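PDB 5GXX: glucanase from Clostridium thermocellum, which probably hydrolyses internal beta-1,4-glucosidic bonds of cellulose, as a family 9 endoglucanase of the cellulosome. Local coordinates for residues A[150-155]-A[162-167]; A[155-160]-A[209-214]. The protein carries 1 engineered substitution. All coordinates share one frame; numbering follows the deposited sequence.

Contact 1 (A[150-155]-A[162-167]); sequences AALAVG and DTYLRY
Leu-152 overlaps the inner part of the Tyr-164 side chain, its CD2 methyl lying 3.7 Å from Tyr-164 CD1 and 3.9 Å from Tyr-164 CG. The two side chains cross at about a right angle, and the methyl meets the ring obliquely. The other branch of the leucine serves a second residue: CD1 rests 3.9 Å from Tyr-167 CB, one helical turn further on, with both side chains running the same way. Leu-152 CB in turn sits 3.4 Å from the carbonyl oxygen Tyr-164 O, so the backbones come close here, Leu-152 CA and Tyr-164 CA being 5.1 Å apart. Tyr-164 has its CG anti to the carbonyl carbon (chi1 -64°), which sends the ring out across the neighbouring helix, past Gly-155, toward helix 85-101; Tyr-164 CD2 stands 4.1 Å from Gly-155 C. The phenol oxygen ends in a hydrogen bond to Asp-97. The segments form an antiparallel helical hairpin, their axes approaching to 7.7 Å at 149°, and residues 159-161 join helices 142-158 and 162-178. Within the (alpha/alpha)6 barrel of the family 9 catalytic domain, helix 85-101 flanks the pair, with Ala-93 and Leu-96 against Tyr-164 and Val-100 against Leu-152, while Trp-207 and Leu-208 of helix 198-212 pack on Ala-153.

Contact 2 (A[155-160]-A[209-214]); sequences GSIVLK and YLATGD
With CG1 anti to its own carbonyl carbon (chi1 -55°) and CD1 carried on in an extended chain (chi2 174°), Ile-157 reaches across to the last turn of helix 198-212. There the end of the side chain lies over the backbone between two residues: CD1 is 3.6 Å from Ala-211 CA and 3.7 Å from the carbonyl oxygen Leu-210 O. Nearer its root, the CG1 methylene meets the methyl of Ala-211, at 3.7 Å from Ala-211 CB. The small alanine thus allows the isoleucine to approach the helix backbone itself, and Ile-157 CA and Ala-211 CA are 5.9 Å apart. Leu-210 adds a looser apolar touch through its CB, 4.4 Å from Ile-157 CD1. On the other flank Ser-156 OG lies 4.2 Å from Ala-211 CB, a van der Waals neighbour; its hydrogen bond is made back along its own helix, to Ala-153 O.

Both helices end at this level. Helix 142-158 closes in a Schellman motif, with Lys-160 at positive phi as the C-prime residue. In the other segment Thr-212 forms an ST turn, its OG1 accepting from Asp-214 N at 3.0 Å and making a second hydrogen bond to Leu-208 O; Gly-213, at positive phi, is the middle residue of this turn. Asp-214 is the N-cap of the next helix, 215-224, and OD1 accepts from the backbone N of Asn-216. The contact therefore joins two helix C-termini by apolar packing at a partly buried place. Tyr-73 of helix 58-75 lies against both Ile-157 and Leu-210, bridging the two helices, while Tyr-164 and Leu-165 of helix 162-178 pack on Ser-156.

In the fold
Contacts 1 and 2 occupy neighbouring stretches of helix 142-158, and their segments share Gly-155, which takes part only in contact 1; their centres are about 7 Å apart. The helix is packed by the next helix in the chain, 162-178, in contact 1 and by the one after it, 198-212, in contact 2. Ser-156 ties the two together: its CB lies 3.4 Å from Leu-165 N and 3.8 Å from Tyr-164 CB. From the contact 1 side, Ala-153 O comes within 4.1 Å of Ala-211 CB. All four segments belong to the glycosyl hydrolase family 9 region, and helix 198-212 also carries Asp-199 and Glu-200 of a calcium site near its start, whereas contact 2 uses its end.

Contact 1 (A[150-155]-A[162-167])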
# COMPACT_ATOMS: atom_id res chain seq x y z
N ALA A 150 -24.77 -13.56 44.45
CA ALA A 150 -24.76 -14.98 44.77
C ALA A 150 -23.33 -15.48 44.96
O ALA A 150 -23.04 -16.21 45.91
CB ALA A 150 -25.45 -15.77 43.66
N ALA A 151 -22.44 -15.07 44.06
CA ALA A 151 -21.04 -15.48 44.12
C ALA A 151 -20.41 -15.02 45.42
O ALA A 151 -19.70 -15.78 46.10
CB ALA A 151 -20.28 -14.92 42.94
N LEU A 152 -20.70 -13.78 45.78
CA LEU A 152 -20.18 -13.25 47.03
C LEU A 152 -20.83 -13.86 48.28
O LEU A 152 -20.18 -14.02 49.32
CB LEU A 152 -20.28 -11.72 47.04
CG LEU A 152 -19.30 -11.05 46.06
CD1 LEU A 152 -19.76 -9.63 45.72
CD2 LEU A 152 -17.87 -11.05 46.59
N ALA A 153 -22.08 -14.27 48.17
CA ALA A 153 -22.75 -14.92 49.29
C ALA A 153 -22.11 -16.28 49.57
O ALA A 153 -21.66 -16.55 50.68
CB ALA A 153 -24.24 -15.06 49.03
N VAL A 154 -22.08 -17.16 48.58
CA VAL A 154 -21.38 -18.42 48.81
C VAL A 154 -19.89 -18.24 49.16
O VAL A 154 -19.38 -18.92 50.05
CB VAL A 154 -21.62 -19.44 47.68
CG1 VAL A 154 -21.08 -18.94 46.32
CG2 VAL A 154 -21.05 -20.79 48.07
N GLY A 155 -19.21 -17.32 48.49
CA GLY A 155 -17.80 -17.05 48.81
C GLY A 155 -17.58 -16.67 50.26
O GLY A 155 -16.59 -17.09 50.88
N ASP A 162 -16.21 -11.61 55.91
CA ASP A 162 -17.34 -10.72 56.15
C ASP A 162 -17.52 -9.62 55.10
O ASP A 162 -18.63 -9.12 54.91
CB ASP A 162 -17.29 -10.13 57.57
CG ASP A 162 -17.73 -11.14 58.62
OD1 ASP A 162 -18.64 -11.96 58.35
OD2 ASP A 162 -17.16 -11.12 59.73
N THR A 163 -16.44 -9.25 54.42
CA THR A 163 -16.50 -8.27 53.34
C THR A 163 -17.35 -8.84 52.21
O THR A 163 -18.23 -8.16 51.69
CB THR A 163 -15.09 -7.89 52.84
OG1 THR A 163 -14.38 -7.22 53.89
CG2 THR A 163 -15.13 -6.98 51.62
N TYR A 164 -17.10 -10.09 51.84
CA TYR A 164 -17.86 -10.68 50.75
C TYR A 164 -19.36 -10.67 51.07
O TYR A 164 -20.18 -10.39 50.19
CB TYR A 164 -17.37 -12.08 50.36
CG TYR A 164 -15.95 -12.13 49.81
CD1 TYR A 164 -15.35 -11.01 49.24
CD2 TYR A 164 -15.20 -13.30 49.89
CE1 TYR A 164 -14.04 -11.06 48.76
CE2 TYR A 164 -13.91 -13.35 49.42
CZ TYR A 164 -13.33 -12.24 48.86
OH TYR A 164 -12.03 -12.32 48.38
N LEU A 165 -19.71 -10.94 52.33
CA LEU A 165 -21.11 -10.98 52.74
C LEU A 165 -21.74 -9.59 52.69
O LEU A 165 -22.88 -9.43 52.25
CB LEU A 165 -21.26 -11.59 54.14
CG LEU A 165 -22.70 -11.62 54.67
CD1 LEU A 165 -23.67 -12.44 53.80
CD2 LEU A 165 -22.73 -12.11 56.11
N ARG A 166 -20.97 -8.59 53.11
CA ARG A 166 -21.43 -7.21 53.05
C ARG A 166 -21.80 -6.81 51.62
O ARG A 166 -22.87 -6.24 51.38
CB ARG A 166 -20.36 -6.28 53.63
CG ARG A 166 -20.69 -4.79 53.53
CD ARG A 166 -19.57 -3.94 54.14
NE ARG A 166 -19.76 -2.50 53.91
CZ ARG A 166 -20.53 -1.71 54.66
NH1 ARG A 166 -21.22 -2.20 55.68
NH2 ARG A 166 -20.63 -0.41 54.36
N TYR A 167 -20.92 -7.13 50.67
CA TYR A 167 -21.14 -6.81 49.26
C TYR A 167 -22.20 -7.70 48.63
O TYR A 167 -22.95 -7.25 47.77
CB TYR A 167 -19.83 -6.81 48.47
CG TYR A 167 -19.04 -5.54 48.72
CD1 TYR A 167 -18.29 -5.38 49.89
CD2 TYR A 167 -19.09 -4.48 47.82
CE1 TYR A 167 -17.60 -4.20 50.14
CE2 TYR A 167 -18.39 -3.30 48.06
CZ TYR A 167 -17.64 -3.17 49.22
OH TYR A 167 -16.94 -2.00 49.46

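Contact 2 (A[155-160]-A[209-214])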
# COMPACT_ATOMS: atom_id res chain seq x y z
N GLY A 155 -19.21 -17.32 48.49
CA GLY A 155 -17.80 -17.05 48.81
C GLY A 155 -17.58 -16.67 50.26
O GLY A 155 -16.59 -17.09 50.88
N SER A 156 -18.50 -15.87 50.78
CA SER A 156 -18.42 -15.40 52.17
C SER A 156 -18.50 -16.58 53.14
O SER A 156 -17.85 -16.55 54.19
CB SER A 156 -19.52 -14.37 52.46
OG SER A 156 -20.77 -14.96 52.80
N ILE A 157 -19.26 -17.62 52.80
CA ILE A 157 -19.31 -18.82 53.64
C ILE A 157 -18.00 -19.60 53.55
O ILE A 157 -17.33 -19.87 54.56
CB ILE A 157 -20.44 -19.79 53.21
CG1 ILE A 157 -21.78 -19.06 53.19
CG2 ILE A 157 -20.47 -21.07 54.06
CD1 ILE A 157 -22.94 -19.90 52.64
N VAL A 158 -17.63 -19.98 52.33
CA VAL A 158 -16.53 -20.92 52.18
C VAL A 158 -15.17 -20.30 52.47
O VAL A 158 -14.22 -21.02 52.80
CB VAL A 158 -16.59 -21.67 50.82
CG1 VAL A 158 -17.97 -22.25 50.62
CG2 VAL A 158 -16.23 -20.78 49.64
N LEU A 159 -15.07 -18.97 52.35
CA LEU A 159 -13.85 -18.24 52.65
C LEU A 159 -13.95 -17.40 53.93
O LEU A 159 -13.03 -16.63 54.24
CB LEU A 159 -13.42 -17.36 51.47
CG LEU A 159 -13.22 -18.06 50.12
CD1 LEU A 159 -12.85 -17.08 49.01
CD2 LEU A 159 -12.15 -19.15 50.24
N LYS A 160 -15.04 -17.59 54.68
CA LYS A 160 -15.19 -17.01 56.02
C LYS A 160 -14.84 -15.53 55.98
O LYS A 160 -13.98 -15.02 56.71
CB LYS A 160 -14.31 -17.76 57.03
CG LYS A 160 -14.69 -19.21 57.25
CD LYS A 160 -13.95 -19.76 58.46
CE LYS A 160 -14.23 -21.23 58.70
NZ LYS A 160 -15.69 -21.51 58.82
N TYR A 209 -29.67 -16.96 52.37
CA TYR A 209 -30.26 -17.77 53.43
C TYR A 209 -29.23 -18.73 54.00
O TYR A 209 -29.05 -18.85 55.21
CB TYR A 209 -31.47 -18.56 52.94
CG TYR A 209 -32.20 -19.28 54.06
CD1 TYR A 209 -32.65 -18.55 55.15
CD2 TYR A 209 -32.43 -20.66 54.04
CE1 TYR A 209 -33.32 -19.17 56.21
CE2 TYR A 209 -33.09 -21.29 55.11
CZ TYR A 209 -33.53 -20.53 56.18
OH TYR A 209 -34.21 -21.09 57.25
N LEU A 210 -28.53 -19.43 53.10
CA LEU A 210 -27.55 -20.39 53.56
C LEU A 210 -26.37 -19.70 54.25
O LEU A 210 -25.70 -20.30 55.09
CB LEU A 210 -27.08 -21.29 52.40
CG LEU A 210 -28.07 -22.26 51.76
CD1 LEU A 210 -27.34 -23.02 50.65
CD2 LEU A 210 -28.65 -23.23 52.80
N ALA A 211 -26.13 -18.44 53.91
CA ALA A 211 -25.06 -17.69 54.57
C ALA A 211 -25.46 -17.15 55.95
O ALA A 211 -24.68 -17.26 56.89
CB ALA A 211 -24.52 -16.57 53.66
N THR A 212 -26.68 -16.62 56.06
CA THR A 212 -27.13 -15.88 57.24
C THR A 212 -28.13 -16.62 58.13
O THR A 212 -28.25 -16.30 59.32
CB THR A 212 -27.84 -14.56 56.85
OG1 THR A 212 -29.05 -14.87 56.14
CG2 THR A 212 -26.94 -13.66 56.01
N GLY A 213 -28.87 -17.57 57.57
CA GLY A 213 -29.96 -18.21 58.30
C GLY A 213 -31.15 -17.30 58.54
O GLY A 213 -32.09 -17.67 59.25
N ASP A 214 -31.11 -16.13 57.91
CA ASP A 214 -32.12 -15.10 58.05
C ASP A 214 -33.29 -15.50 57.17
O ASP A 214 -33.16 -15.66 55.95
CB ASP A 214 -31.53 -13.75 57.60
CG ASP A 214 -32.48 -12.58 57.77
OD1 ASP A 214 -33.71 -12.76 57.85
OD2 ASP A 214 -31.95 -11.44 57.83